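Local coordinates for protein diaminopimelate decarboxylase (Aquifex aeolicus, PDB 2P3E) that probably catalyses the pyridoxal-phosphate-dependent decarboxylation of meso-diaminopimelate to L-lysine, the last step of lysine biosynthesis, working as a homodimer, at residues I124-V129 and E197-H202; I151-N156 and K185-A190; V295-D300 and V363-Y368; R336-A341 and D357-E362. All coordinates share one frame; numbering follows the deposited sequence.

In the fold
Interactions 1 and 2 sit together in the pyridoxal-binding barrel, on the far side of the chain's centre from interactions 3 and 4, which belong to the other, mixed sheet. The first two are buried: interaction 1 joins side chains across strand 149-156, and interaction 2 packs a helix on that same strand. Their chemistry is stacking, apolar packing and a tyrosine hydroxyl bonded to backbone atoms of two strands. Interactions 3 and 4, their centres about 12 Å apart, are only partly buried. Interaction 3 has backbone bonds and a weak arginine-to-carbonyl bond, interaction 4 strand pairing with salt bridges; R336 and E367 link them. Interaction 3 meets the second subunit through several residues, interaction 2 through N156.

Interaction 1. Residues I124-V129 and E197-H202; sequences ILMFNV and EIVGIH
The side-chain amide of N128 lies flat on the imidazole of H202, the two planes only 6° apart, with ND2 3.6 Å above the ring and over its centre. Both point into the interior of the TIM barrel formed by the pyridoxal-binding domain. Their strands, 126-129 and 196-202, are not neighbours, since strand 149-156 runs between them, and no hydrogen bond crosses from one to the other. The amide oxygen turns to the root of the histidine, N128 OD1 standing 3.3 Å from H202 CB. Further along, the two strands meet through M126, whose SD packs 3.8 Å from V199 CG2 and also faces the bare G200 CA; a beta carbon there would run into the sulphur. CG anti to the backbone N (chi1 177°) sets the H202 ring beside the N128 amide. From the ring, NE2 bonds to E279 OE1, a residue that by similarity binds pyridoxal phosphate, which makes N128 a probable second-shell support. An alanine in place of H202 would probably leave E279 without this donor and the N128 amide without the ring it lies on. N128 ND2 also makes a weak hydrogen bond to D240 OD2.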
# COMPACT_ATOMS: atom_id res chain seq x y z
N ILE B 124 -11.24 18.21 -21.19
CA ILE B 124 -9.86 18.40 -20.69
C ILE B 124 -8.97 18.82 -21.86
O ILE B 124 -9.35 18.64 -23.02
CB ILE B 124 -9.31 17.14 -19.97
CG1 ILE B 124 -9.24 15.95 -20.93
CG2 ILE B 124 -10.15 16.83 -18.72
CD1 ILE B 124 -8.33 14.83 -20.47
N LEU B 125 -7.79 19.38 -21.56
CA LEU B 125 -6.89 19.90 -22.58
C LEU B 125 -6.47 18.82 -23.58
O LEU B 125 -6.57 19.01 -24.80
CB LEU B 125 -5.66 20.56 -21.93
CG LEU B 125 -4.64 21.24 -22.86
CD1 LEU B 125 -5.28 22.39 -23.68
CD2 LEU B 125 -3.46 21.75 -22.05
N MET B 126 -6.07 17.67 -23.05
CA MET B 126 -5.46 16.65 -23.86
C MET B 126 -5.43 15.29 -23.16
O MET B 126 -5.08 15.20 -21.98
CB MET B 126 -4.02 17.10 -24.15
CG MET B 126 -3.26 16.33 -25.18
SD MET B 126 -1.85 17.33 -25.66
CE MET B 126 -0.61 17.00 -24.40
N PHE B 127 -5.79 14.24 -23.91
CA PHE B 127 -5.51 12.86 -23.53
C PHE B 127 -4.14 12.42 -24.07
O PHE B 127 -3.87 12.51 -25.29
CB PHE B 127 -6.58 11.92 -24.11
CG PHE B 127 -7.94 12.10 -23.51
CD1 PHE B 127 -8.34 11.33 -22.42
CD2 PHE B 127 -8.81 13.06 -24.01
CE1 PHE B 127 -9.61 11.51 -21.85
CE2 PHE B 127 -10.08 13.25 -23.46
CZ PHE B 127 -10.48 12.47 -22.38
N ASN B 128 -3.27 11.98 -23.17
CA ASN B 128 -2.02 11.35 -23.57
C ASN B 128 -2.23 9.85 -23.72
O ASN B 128 -2.31 9.10 -22.73
CB ASN B 128 -0.88 11.69 -22.59
CG ASN B 128 -0.53 13.16 -22.60
OD1 ASN B 128 -0.52 13.79 -23.67
ND2 ASN B 128 -0.25 13.72 -21.44
N VAL B 129 -2.34 9.44 -24.98
CA VAL B 129 -2.84 8.15 -25.35
C VAL B 129 -1.74 7.09 -25.30
O VAL B 129 -0.62 7.29 -25.80
CB VAL B 129 -3.58 8.18 -26.73
CG1 VAL B 129 -3.98 6.81 -27.15
CG2 VAL B 129 -4.84 9.06 -26.64
N GLU B 197 -9.28 15.01 -32.09
CA GLU B 197 -8.51 16.12 -32.61
C GLU B 197 -7.07 15.96 -32.13
O GLU B 197 -6.78 16.06 -30.92
CB GLU B 197 -9.12 17.42 -32.09
CG GLU B 197 -8.47 18.66 -32.64
CD GLU B 197 -9.02 19.92 -32.01
OE1 GLU B 197 -10.10 19.83 -31.35
OE2 GLU B 197 -8.38 20.99 -32.16
N ILE B 198 -6.17 15.71 -33.07
CA ILE B 198 -4.74 15.56 -32.77
C ILE B 198 -4.10 16.91 -32.48
O ILE B 198 -4.03 17.77 -33.37
CB ILE B 198 -3.99 14.91 -33.95
CG1 ILE B 198 -4.55 13.50 -34.20
CG2 ILE B 198 -2.47 14.90 -33.69
CD1 ILE B 198 -4.14 12.90 -35.55
N VAL B 199 -3.66 17.11 -31.24
CA VAL B 199 -3.12 18.41 -30.80
C VAL B 199 -1.72 18.36 -30.16
O VAL B 199 -1.11 19.40 -29.93
CB VAL B 199 -4.06 19.17 -29.81
CG1 VAL B 199 -5.44 19.47 -30.44
CG2 VAL B 199 -4.21 18.41 -28.49
N GLY B 200 -1.24 17.16 -29.85
CA GLY B 200 -0.01 17.08 -29.09
C GLY B 200 0.90 15.90 -29.33
O GLY B 200 0.57 14.97 -30.07
N ILE B 201 2.06 15.97 -28.68
CA ILE B 201 2.99 14.85 -28.55
C ILE B 201 3.35 14.80 -27.08
O ILE B 201 3.51 15.85 -26.45
CB ILE B 201 4.30 15.05 -29.37
CG1 ILE B 201 4.00 15.25 -30.86
CG2 ILE B 201 5.31 13.90 -29.09
CD1 ILE B 201 5.18 15.78 -31.66
N HIS B 202 3.47 13.59 -26.53
CA HIS B 202 3.82 13.44 -25.12
C HIS B 202 5.02 12.51 -24.95
O HIS B 202 5.11 11.47 -25.63
CB HIS B 202 2.62 12.90 -24.32
CG HIS B 202 2.92 12.65 -22.87
ND1 HIS B 202 2.76 11.47 -22.19
CD2 HIS B 202 3.36 13.55 -21.94
CE1 HIS B 202 3.12 11.67 -20.90
NE2 HIS B 202 3.48 12.93 -20.75

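Interaction 2. Residues I151-N156 and K185-A190; sequences IAIRVN and KEYEYA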
# COMPACT_ATOMS: atom_id res chain seq x y z
N ILE B 151 -6.13 14.81 -28.45
CA ILE B 151 -5.15 13.78 -28.13
C ILE B 151 -3.68 14.12 -28.44
O ILE B 151 -3.36 14.94 -29.33
CB ILE B 151 -5.49 12.42 -28.83
CG1 ILE B 151 -5.37 12.57 -30.35
CG2 ILE B 151 -6.89 11.90 -28.40
CD1 ILE B 151 -5.01 11.26 -31.05
N ALA B 152 -2.81 13.45 -27.68
CA ALA B 152 -1.40 13.31 -27.99
C ALA B 152 -1.09 11.84 -27.92
O ALA B 152 -1.74 11.09 -27.20
CB ALA B 152 -0.57 14.06 -26.96
N ILE B 153 -0.07 11.40 -28.66
CA ILE B 153 0.44 10.04 -28.49
C ILE B 153 1.61 10.09 -27.50
O ILE B 153 2.49 10.95 -27.62
CB ILE B 153 0.89 9.39 -29.84
CG1 ILE B 153 -0.28 9.31 -30.85
CG2 ILE B 153 1.50 7.98 -29.61
CD1 ILE B 153 -1.48 8.57 -30.36
N ARG B 154 1.60 9.16 -26.53
CA ARG B 154 2.76 9.01 -25.67
C ARG B 154 3.86 8.26 -26.39
O ARG B 154 3.69 7.08 -26.73
CB ARG B 154 2.45 8.29 -24.36
CG ARG B 154 3.69 8.35 -23.46
CD ARG B 154 3.56 7.51 -22.24
NE ARG B 154 4.78 7.50 -21.42
CZ ARG B 154 4.78 7.24 -20.11
NH1 ARG B 154 3.64 6.97 -19.49
NH2 ARG B 154 5.92 7.24 -19.43
N VAL B 155 4.99 8.93 -26.60
CA VAL B 155 6.11 8.36 -27.33
C VAL B 155 7.27 8.07 -26.40
O VAL B 155 7.51 8.83 -25.44
CB VAL B 155 6.55 9.24 -28.56
CG1 VAL B 155 5.34 9.57 -29.46
CG2 VAL B 155 7.21 10.53 -28.12
N ASN B 156 7.96 6.94 -26.65
CA ASN B 156 9.16 6.55 -25.94
C ASN B 156 10.38 6.86 -26.81
O ASN B 156 10.66 6.14 -27.76
CB ASN B 156 9.15 5.04 -25.65
CG ASN B 156 7.99 4.61 -24.79
OD1 ASN B 156 7.40 5.42 -24.05
ND2 ASN B 156 7.65 3.33 -24.86
N LYS B 185 2.90 6.18 -37.34
CA LYS B 185 1.83 5.27 -37.77
C LYS B 185 0.56 5.42 -36.94
O LYS B 185 -0.55 5.34 -37.47
CB LYS B 185 2.30 3.81 -37.75
CG LYS B 185 3.19 3.42 -38.94
CD LYS B 185 3.49 1.93 -38.94
CE LYS B 185 4.81 1.60 -38.23
NZ LYS B 185 5.11 0.14 -38.28
N GLU B 186 0.72 5.64 -35.63
CA GLU B 186 -0.43 5.92 -34.79
C GLU B 186 -1.05 7.29 -35.05
O GLU B 186 -2.26 7.43 -34.92
CB GLU B 186 -0.09 5.75 -33.30
CG GLU B 186 -0.18 4.30 -32.84
CD GLU B 186 -0.01 4.14 -31.34
OE1 GLU B 186 -0.72 4.81 -30.56
OE2 GLU B 186 0.86 3.33 -30.95
N TYR B 187 -0.23 8.28 -35.39
CA TYR B 187 -0.74 9.62 -35.73
C TYR B 187 -1.54 9.57 -37.03
O TYR B 187 -2.60 10.20 -37.15
CB TYR B 187 0.40 10.64 -35.83
CG TYR B 187 0.78 11.22 -34.49
CD1 TYR B 187 1.86 10.73 -33.76
CD2 TYR B 187 0.02 12.25 -33.93
CE1 TYR B 187 2.19 11.25 -32.52
CE2 TYR B 187 0.35 12.79 -32.68
CZ TYR B 187 1.42 12.27 -31.98
OH TYR B 187 1.74 12.80 -30.75
N GLU B 188 -1.03 8.81 -37.99
CA GLU B 188 -1.74 8.58 -39.25
C GLU B 188 -3.08 7.87 -39.03
O GLU B 188 -4.09 8.27 -39.59
CB GLU B 188 -0.87 7.80 -40.24
CG GLU B 188 0.30 8.64 -40.83
CD GLU B 188 -0.18 9.82 -41.69
OE1 GLU B 188 -1.37 9.85 -42.07
OE2 GLU B 188 0.66 10.73 -41.97
N TYR B 189 -3.07 6.85 -38.18
CA TYR B 189 -4.27 6.13 -37.81
C TYR B 189 -5.29 7.05 -37.12
O TYR B 189 -6.47 7.07 -37.50
CB TYR B 189 -3.93 4.92 -36.92
CG TYR B 189 -5.15 4.10 -36.54
CD1 TYR B 189 -5.65 3.13 -37.41
CD2 TYR B 189 -5.83 4.32 -35.33
CE1 TYR B 189 -6.77 2.39 -37.08
CE2 TYR B 189 -6.95 3.59 -34.99
CZ TYR B 189 -7.42 2.62 -35.88
OH TYR B 189 -8.54 1.88 -35.57
N ALA B 190 -4.81 7.83 -36.15
CA ALA B 190 -5.66 8.75 -35.41
C ALA B 190 -6.27 9.87 -36.27
O ALA B 190 -7.34 10.38 -35.94
CB ALA B 190 -4.90 9.34 -34.21
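Helix 183-191 packs here on the outside of the barrel against strand 149-156, a helix-on-strand contact within a right-handed beta-alpha-beta unit of the TIM barrel: in sequence the helix lies between the adjacent parallel strands 149-156 and 196-202, after a connection that is partly unmodelled. Over the short segments helix and strand run nearly antiparallel, their axes 9.4 Å apart at closest approach. I153 and Y187 carry the contact. The isoleucine lies over the tyrosine ring, its CG1 3.7 Å from the ring centroid in a CH-pi contact and shifted somewhat toward the rim, while I153 CB sits 3.5 Å from Y187 CE1. Y187 CG lies anti to the carbonyl carbon (chi1 -85°), and from there the ring reaches the strand, its hydroxyl end meeting I153. I153 CD1, at the end of the isoleucine, is 3.8 Å from E186 OE1. One helical turn on from E186, A190 presents its methyl to I151, with CB and I151 CD1 3.7 Å apart. The polar link is at the end of the tyrosine: I153 N donates to Y187 OH over 3.1 Å in a fairly straight bond (161°). The same hydroxyl is hydrogen-bonded to G200 O of strand 196-202. I153 N and G200 O are themselves 3.9 Å apart, too far for a direct bond; the hydroxyl bridges the two strands, probably standing in for one, and ties the helix to both.

Interaction 3. Residues V295-D300 and V363-Y368; sequences VQFLKD and VQRGEY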
# COMPACT_ATOMS: atom_id res chain seq x y z
N VAL B 295 9.11 7.20 18.96
CA VAL B 295 9.77 5.98 19.40
C VAL B 295 8.93 5.30 20.50
O VAL B 295 8.55 5.93 21.49
CB VAL B 295 11.21 6.26 19.93
CG1 VAL B 295 11.85 4.95 20.44
CG2 VAL B 295 12.09 6.91 18.84
N GLN B 296 8.61 4.02 20.27
CA GLN B 296 7.80 3.22 21.18
C GLN B 296 8.69 2.31 22.02
O GLN B 296 8.56 2.28 23.24
CB GLN B 296 6.78 2.39 20.40
CG GLN B 296 5.83 3.21 19.55
CD GLN B 296 5.11 4.31 20.32
OE1 GLN B 296 4.44 4.04 21.32
NE2 GLN B 296 5.27 5.55 19.88
N PHE B 297 9.61 1.59 21.37
CA PHE B 297 10.50 0.65 22.07
C PHE B 297 11.91 0.67 21.49
O PHE B 297 12.10 0.92 20.29
CB PHE B 297 9.98 -0.79 21.99
CG PHE B 297 8.57 -0.96 22.48
CD1 PHE B 297 8.28 -1.00 23.84
CD2 PHE B 297 7.53 -1.08 21.57
CE1 PHE B 297 6.96 -1.15 24.28
CE2 PHE B 297 6.21 -1.24 22.01
CZ PHE B 297 5.93 -1.28 23.37
N LEU B 298 12.89 0.40 22.35
CA LEU B 298 14.24 0.00 21.93
C LEU B 298 14.41 -1.47 22.26
O LEU B 298 13.96 -1.93 23.30
CB LEU B 298 15.33 0.81 22.65
CG LEU B 298 15.24 2.34 22.59
CD1 LEU B 298 16.32 2.96 23.48
CD2 LEU B 298 15.36 2.88 21.15
N LYS B 299 15.07 -2.19 21.35
CA LYS B 299 15.25 -3.63 21.48
C LYS B 299 16.59 -4.01 20.83
O LYS B 299 16.86 -3.64 19.67
CB LYS B 299 14.10 -4.36 20.77
CG LYS B 299 14.38 -5.79 20.41
CD LYS B 299 13.15 -6.48 19.89
CE LYS B 299 13.41 -7.98 19.78
NZ LYS B 299 12.18 -8.72 19.31
N ASP B 300 17.41 -4.74 21.57
CA ASP B 300 18.64 -5.32 21.01
C ASP B 300 18.48 -6.82 20.79
O ASP B 300 17.95 -7.55 21.63
CB ASP B 300 19.87 -5.04 21.90
CG ASP B 300 20.17 -3.56 22.03
OD1 ASP B 300 20.14 -2.83 21.02
OD2 ASP B 300 20.46 -3.09 23.15
N VAL B 363 18.24 7.63 20.68
CA VAL B 363 16.96 8.23 21.05
C VAL B 363 16.25 7.29 22.01
O VAL B 363 16.51 6.09 22.01
CB VAL B 363 16.06 8.50 19.81
CG1 VAL B 363 16.57 9.73 19.04
CG2 VAL B 363 15.97 7.25 18.90
N GLN B 364 15.36 7.83 22.84
CA GLN B 364 14.66 7.01 23.82
C GLN B 364 13.16 6.94 23.54
O GLN B 364 12.63 7.73 22.75
CB GLN B 364 14.93 7.53 25.24
CG GLN B 364 16.44 7.43 25.68
CD GLN B 364 17.00 6.01 25.62
OE1 GLN B 364 16.57 5.12 26.36
NE2 GLN B 364 17.98 5.79 24.73
N ARG B 365 12.49 6.00 24.22
CA ARG B 365 11.05 5.87 24.16
C ARG B 365 10.40 7.23 24.45
O ARG B 365 10.78 7.91 25.40
CB ARG B 365 10.57 4.81 25.16
CG ARG B 365 9.05 4.74 25.32
CD ARG B 365 8.57 3.39 25.93
NE ARG B 365 7.18 3.08 25.55
CZ ARG B 365 6.14 3.45 26.29
NH1 ARG B 365 6.37 4.12 27.40
NH2 ARG B 365 4.90 3.16 25.94
N GLY B 366 9.45 7.64 23.59
CA GLY B 366 8.73 8.90 23.77
C GLY B 366 9.27 10.04 22.90
O GLY B 366 8.56 11.01 22.62
N GLU B 367 10.53 9.93 22.49
CA GLU B 367 11.14 10.95 21.62
C GLU B 367 10.59 10.84 20.20
O GLU B 367 10.16 9.76 19.80
CB GLU B 367 12.64 10.77 21.54
CG GLU B 367 13.40 11.33 22.71
CD GLU B 367 14.89 11.33 22.43
OE1 GLU B 367 15.37 12.11 21.57
OE2 GLU B 367 15.57 10.52 23.07
N TYR B 368 10.64 11.94 19.46
CA TYR B 368 10.17 11.96 18.07
C TYR B 368 11.32 11.99 17.05
O TYR B 368 12.37 12.59 17.31
CB TYR B 368 9.27 13.18 17.83
CG TYR B 368 8.13 13.29 18.81
CD1 TYR B 368 6.99 12.49 18.68
CD2 TYR B 368 8.19 14.19 19.89
CE1 TYR B 368 5.93 12.60 19.60
CE2 TYR B 368 7.15 14.30 20.82
CZ TYR B 368 6.03 13.50 20.66
OH TYR B 368 4.98 13.61 21.55
O HOH W 1 4.39 2.05 23.49
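R365 reaches across Q296 from a type II beta turn, Q364 to E367, that leads into strand 368-371 and lies against strand 289-301 in the mixed beta sheet. Its CG is anti to the backbone N (chi1 171°), and the chain stays extended as far as NE, passing by one carbonyl all the way: Q296 O is 3.8 Å from R365 CB, 3.3 Å from CG and 2.9 Å from CD. R365 NE then makes a weak hydrogen bond to this oxygen, which sits at the edge of the guanidinium near its plane. Beyond CZ, NH2 gives a proton to a water, and the water in turn donates to Q296 OE1, so the arginine reaches both oxygens of Q296, one weakly and one through water; Q296 NE2 is hydrogen-bonded to Q294 O. NH2 also forms a salt bridge to E113 of the second subunit, which places this turn at the dimer interface. The backbone is fixed by a pair of nearly straight bonds around V295: its N donates to E367 O over 2.9 Å, and its O accepts from G366 N. G366 has the positive phi (99°) of the third turn position, where a side chain would press on the preceding carbonyl. Q296 and F297 form a classic beta bulge opposite I308. Further on, L298 straddles V363 O, with CD1 and CD2 each 3.5 Å from that oxygen, while V295 CG2 packs 3.9 Å from V363 CG2. The turn also closes on itself: Q364 N donates to E367 OE2 over 2.7 Å, approaching from above the carboxylate plane.

Interaction 4. Residues R336-A341 and D357-E362; sequences RKKVVA and DREIEE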
# COMPACT_ATOMS: atom_id res chain seq x y z
N ARG B 336 24.46 13.44 22.11
CA ARG B 336 24.60 12.06 22.54
C ARG B 336 25.43 11.32 21.50
O ARG B 336 25.66 11.82 20.39
CB ARG B 336 23.22 11.40 22.64
CG ARG B 336 22.32 12.00 23.70
CD ARG B 336 20.91 11.51 23.50
NE ARG B 336 20.28 12.10 22.31
CZ ARG B 336 18.99 11.97 22.02
NH1 ARG B 336 18.20 11.27 22.83
NH2 ARG B 336 18.49 12.54 20.93
N LYS B 337 25.88 10.12 21.86
CA LYS B 337 26.54 9.20 20.93
C LYS B 337 25.55 8.77 19.83
O LYS B 337 24.33 8.72 20.05
CB LYS B 337 27.05 7.98 21.71
CG LYS B 337 27.93 7.00 20.94
CD LYS B 337 28.26 5.78 21.81
CE LYS B 337 27.02 4.95 22.11
NZ LYS B 337 27.15 4.03 23.29
N LYS B 338 26.08 8.49 18.64
CA LYS B 338 25.27 7.92 17.57
C LYS B 338 25.38 6.40 17.59
O LYS B 338 26.42 5.85 18.00
CB LYS B 338 25.70 8.48 16.21
CG LYS B 338 25.33 9.95 15.98
CD LYS B 338 25.37 10.25 14.50
CE LYS B 338 24.94 11.67 14.17
NZ LYS B 338 24.73 11.79 12.70
N VAL B 339 24.32 5.73 17.18
CA VAL B 339 24.33 4.28 17.07
C VAL B 339 23.88 3.87 15.67
O VAL B 339 23.20 4.63 14.98
CB VAL B 339 23.41 3.58 18.13
CG1 VAL B 339 24.03 3.69 19.52
CG2 VAL B 339 21.96 4.15 18.09
N VAL B 340 24.27 2.66 15.28
CA VAL B 340 23.77 2.07 14.05
C VAL B 340 22.55 1.25 14.45
O VAL B 340 22.64 0.38 15.32
CB VAL B 340 24.82 1.18 13.37
CG1 VAL B 340 24.24 0.52 12.13
CG2 VAL B 340 26.03 2.00 13.02
N ALA B 341 21.41 1.54 13.81
CA ALA B 341 20.14 0.93 14.17
C ALA B 341 19.27 0.62 12.96
O ALA B 341 19.42 1.25 11.90
CB ALA B 341 19.38 1.86 15.13
N ASP B 357 20.33 -0.41 9.26
CA ASP B 357 21.78 -0.19 9.51
C ASP B 357 22.13 1.29 9.37
O ASP B 357 23.13 1.65 8.70
CB ASP B 357 22.62 -1.03 8.54
CG ASP B 357 22.52 -2.52 8.81
OD1 ASP B 357 22.35 -2.93 9.98
OD2 ASP B 357 22.62 -3.29 7.84
N ARG B 358 21.32 2.15 9.98
CA ARG B 358 21.47 3.58 9.82
C ARG B 358 22.05 4.23 11.07
O ARG B 358 21.64 3.91 12.20
CB ARG B 358 20.12 4.23 9.48
CG ARG B 358 20.19 5.71 9.16
CD ARG B 358 20.69 6.01 7.71
NE ARG B 358 19.91 5.30 6.69
CZ ARG B 358 18.72 5.70 6.24
NH1 ARG B 358 18.18 6.83 6.69
NH2 ARG B 358 18.07 4.98 5.32
N GLU B 359 22.97 5.17 10.85
CA GLU B 359 23.53 5.97 11.93
C GLU B 359 22.52 7.01 12.39
O GLU B 359 21.93 7.73 11.57
CB GLU B 359 24.81 6.67 11.48
CG GLU B 359 26.04 5.75 11.47
CD GLU B 359 26.65 5.52 12.85
OE1 GLU B 359 26.07 5.97 13.88
OE2 GLU B 359 27.72 4.88 12.90
N ILE B 360 22.30 7.06 13.70
CA ILE B 360 21.37 7.99 14.29
C ILE B 360 21.73 8.22 15.75
O ILE B 360 22.22 7.32 16.42
CB ILE B 360 19.90 7.48 14.18
CG1 ILE B 360 18.92 8.60 14.54
CG2 ILE B 360 19.69 6.22 15.03
CD1 ILE B 360 17.45 8.24 14.27
N GLU B 361 21.51 9.45 16.21
CA GLU B 361 21.64 9.81 17.62
C GLU B 361 20.82 8.82 18.42
O GLU B 361 19.71 8.43 18.00
CB GLU B 361 21.09 11.21 17.81
CG GLU B 361 21.82 12.06 18.80
CD GLU B 361 21.33 13.50 18.78
OE1 GLU B 361 21.47 14.19 17.74
OE2 GLU B 361 20.82 13.94 19.83
N GLU B 362 21.38 8.36 19.54
CA GLU B 362 20.66 7.50 20.44
C GLU B 362 19.39 8.27 20.83
O GLU B 362 19.47 9.46 21.18
CB GLU B 362 21.49 7.19 21.70
CG GLU B 362 22.56 6.15 21.48
CD GLU B 362 23.35 5.82 22.74
OE1 GLU B 362 23.41 6.65 23.66
OE2 GLU B 362 23.90 4.70 22.80
O HOH W 2 27.85 4.88 15.65
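E361 OE2 is gripped side-on by R336, taking one hydrogen bond from NE at 3.1 Å and another from NH2 at 2.9 Å, and it also accepts from the backbone N of K334. The salt bridge stands at one end of an antiparallel strand pair, 338-344 with 358-361, in the mixed sheet. The oxygen lies in the guanidinium plane, but the carboxylate is turned 76° from it, so NE meets the anti lone pair and NH2 comes from above. R336 NH1 forms a second salt bridge, to E367 OE2, so one arginine sits between two carboxylates. An alanine in its place would probably leave both E361 and E367 without this positive partner. Alongside, E362 N donates to K337 O, and the side chains of the same two residues form a longer salt bridge, K337 NZ to E362 OE2 at 3.4 Å. The strands then pair regularly, the shortest bond being V339 N to I360 O at 2.7 Å. V339, A341, R358 and I360 share one face, on which V339 touches H305 and A341 and I360 touch I307, both of the adjoining strand 304-309; V340 and E359 lie on the other, V340 CG2 3.3 Å from E359 OE2. A G1 beta bulge, D357 and R358 opposite A341, ends the pairing: D357 has left-handed helical backbone angles, and R358 N donates to A341 O over 2.8 Å.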